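Long-range contact in beta-fructofuranosidase (PDB 3WPU), which belongs to the levansucrase/invertase family of the beta-fructosidase clan, proteins built around a five-bladed beta-propeller: residues A[72-78]-A[97-103]. Residues are numbered along the deposited sequence; the frame is centred on the assembly and turned at random.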
# COMPACT_ATOMS: atom_id res chain seq x y z
N VAL A 72 17.54 -6.43 9.76
CA VAL A 72 16.52 -7.18 9.04
C VAL A 72 16.37 -6.66 7.60
O VAL A 72 16.87 -5.57 7.27
CB VAL A 72 15.12 -7.07 9.72
CG1 VAL A 72 15.04 -7.94 10.97
CG2 VAL A 72 14.75 -5.63 10.02
N TRP A 73 15.70 -7.45 6.76
CA TRP A 73 15.19 -6.96 5.48
C TRP A 73 13.84 -6.36 5.79
O TRP A 73 13.06 -6.97 6.50
CB TRP A 73 14.98 -8.06 4.47
CG TRP A 73 16.21 -8.82 3.99
CD1 TRP A 73 16.45 -10.14 4.18
CD2 TRP A 73 17.28 -8.33 3.19
NE1 TRP A 73 17.65 -10.50 3.56
CE2 TRP A 73 18.15 -9.40 2.94
CE3 TRP A 73 17.58 -7.08 2.62
CZ2 TRP A 73 19.31 -9.25 2.17
CZ3 TRP A 73 18.74 -6.93 1.90
CH2 TRP A 73 19.58 -8.01 1.66
N VAL A 74 13.57 -5.20 5.23
CA VAL A 74 12.30 -4.50 5.45
C VAL A 74 11.64 -4.26 4.12
O VAL A 74 12.31 -3.82 3.19
CB VAL A 74 12.55 -3.12 6.10
CG1 VAL A 74 11.24 -2.39 6.32
CG2 VAL A 74 13.31 -3.26 7.41
N TRP A 75 10.32 -4.45 4.00
CA TRP A 75 9.64 -4.02 2.77
C TRP A 75 8.33 -3.35 3.10
O TRP A 75 8.37 -2.26 3.72
CB TRP A 75 9.60 -5.08 1.65
CG TRP A 75 8.90 -6.46 1.84
CD1 TRP A 75 7.86 -6.93 1.07
CD2 TRP A 75 9.21 -7.54 2.76
NE1 TRP A 75 7.52 -8.18 1.43
CE2 TRP A 75 8.31 -8.59 2.48
CE3 TRP A 75 10.18 -7.72 3.77
CZ2 TRP A 75 8.32 -9.79 3.19
CZ3 TRP A 75 10.18 -8.92 4.48
CH2 TRP A 75 9.26 -9.95 4.17
N ASP A 76 7.19 -3.92 2.72
CA ASP A 76 5.92 -3.18 2.88
C ASP A 76 5.80 -2.59 4.28
O ASP A 76 5.94 -3.30 5.27
CB ASP A 76 4.69 -4.04 2.69
CG ASP A 76 4.67 -4.83 1.40
OD1 ASP A 76 5.62 -4.83 0.62
OD2 ASP A 76 3.63 -5.48 1.20
N THR A 77 5.51 -1.29 4.36
CA THR A 77 5.47 -0.56 5.60
C THR A 77 4.18 0.24 5.64
O THR A 77 3.70 0.74 4.60
CB THR A 77 6.71 0.32 5.74
OG1 THR A 77 7.86 -0.55 5.78
CG2 THR A 77 6.64 1.21 6.95
N TRP A 78 3.64 0.38 6.84
CA TRP A 78 2.47 1.25 7.06
C TRP A 78 2.51 2.01 8.38
O TRP A 78 3.04 1.54 9.39
CB TRP A 78 1.16 0.49 6.94
CG TRP A 78 0.99 -0.72 7.83
CD1 TRP A 78 0.33 -0.78 9.02
CD2 TRP A 78 1.44 -2.04 7.56
NE1 TRP A 78 0.34 -2.07 9.51
CE2 TRP A 78 1.04 -2.86 8.64
CE3 TRP A 78 2.19 -2.62 6.52
CZ2 TRP A 78 1.34 -4.23 8.69
CZ3 TRP A 78 2.47 -3.97 6.56
CH2 TRP A 78 2.08 -4.76 7.67
N PHE A 97 4.69 0.03 11.17
CA PHE A 97 4.71 -1.43 11.04
C PHE A 97 5.29 -1.79 9.71
O PHE A 97 5.01 -1.11 8.71
CB PHE A 97 3.29 -1.98 11.14
CG PHE A 97 2.70 -1.88 12.51
CD1 PHE A 97 2.95 -2.85 13.46
CD2 PHE A 97 1.87 -0.83 12.84
CE1 PHE A 97 2.40 -2.78 14.73
CE2 PHE A 97 1.31 -0.75 14.10
CZ PHE A 97 1.57 -1.72 15.04
N SER A 98 6.11 -2.84 9.68
CA SER A 98 6.75 -3.29 8.46
C SER A 98 6.79 -4.81 8.35
O SER A 98 6.91 -5.51 9.36
CB SER A 98 8.22 -2.84 8.40
OG SER A 98 8.40 -1.44 8.50
N LEU A 99 6.74 -5.32 7.11
CA LEU A 99 7.10 -6.70 6.85
C LEU A 99 8.61 -6.78 6.97
O LEU A 99 9.32 -5.95 6.40
CB LEU A 99 6.68 -7.15 5.45
CG LEU A 99 5.17 -7.12 5.15
CD1 LEU A 99 4.87 -7.87 3.88
CD2 LEU A 99 4.41 -7.67 6.34
N VAL A 100 9.07 -7.72 7.79
CA VAL A 100 10.51 -7.93 7.98
C VAL A 100 10.85 -9.41 7.82
O VAL A 100 10.02 -10.28 8.05
CB VAL A 100 11.00 -7.39 9.35
CG1 VAL A 100 10.73 -5.89 9.50
CG2 VAL A 100 10.38 -8.14 10.52
N ALA A 101 12.10 -9.69 7.45
CA ALA A 101 12.58 -11.03 7.27
C ALA A 101 14.02 -11.00 7.76
O ALA A 101 14.67 -9.96 7.66
CB ALA A 101 12.54 -11.47 5.82
N ASP A 102 14.48 -12.13 8.29
CA ASP A 102 15.84 -12.19 8.80
C ASP A 102 16.87 -11.93 7.71
O ASP A 102 16.73 -12.41 6.58
CB ASP A 102 16.08 -13.52 9.49
CG ASP A 102 15.20 -13.69 10.71
OD1 ASP A 102 14.51 -14.74 10.81
OD2 ASP A 102 15.18 -12.75 11.54
N ARG A 103 17.89 -11.16 8.08
CA ARG A 103 18.84 -10.62 7.11
C ARG A 103 19.70 -11.72 6.50
O ARG A 103 20.17 -11.59 5.37
CB ARG A 103 19.71 -9.54 7.75
CG ARG A 103 20.44 -8.66 6.75
CD ARG A 103 19.55 -7.58 6.18
NE ARG A 103 20.28 -6.82 5.17
CZ ARG A 103 19.99 -5.57 4.79
NH1 ARG A 103 18.98 -4.87 5.33
NH2 ARG A 103 20.73 -5.00 3.86
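L99 fills the hollow between two tryptophans of the facing strand. Its CB sits over the centre of the W75 six-membered ring, 3.6 Å from the centroid in a CH-pi contact, CD1 continues along the same indole to NE1, and CD2 reaches the edge of W78 at CH2, 4.0 Å away. W75 can lie against the partner strand because its CG stands between backbone N and carbonyl carbon (chi1 61°), which swings the indole back until CZ3 also meets CB of A101. The register changes along the antiparallel pair: W73 faces A101 and V74 faces V100, then a beta bulge shifts it by one residue before T77 meets S98 and W78 meets F97. At the bulge W75 N bonds L99 O, whereas L99 N turns to D76 O at 2.8 Å. On the face that carries V74 and V100, the hydroxyl of S98 donates to T77 OG1 (2.9 Å), which in turn donates a hydrogen bond to W75 O, while V74 CG1 packs on S98 CB. At one end F97 CB presses on the W78 five-membered ring, 3.6 Å from its centroid. At the other, R103 bends at chi2 to lay its guanidinium flat on W73, planes 11° apart, and NH1 bonds V72 O from above the carbonyl plane; D66 holds the same nitrogen in a salt bridge. The bulged pair belongs to a large mixed sheet, consistent with the family's beta-propeller: strand 93-102 runs between 72-81 and 115-122, whose I116 touches L99 and W78; strand 159-169 flanks 72-81 in parallel, with S164 and A167 against W78.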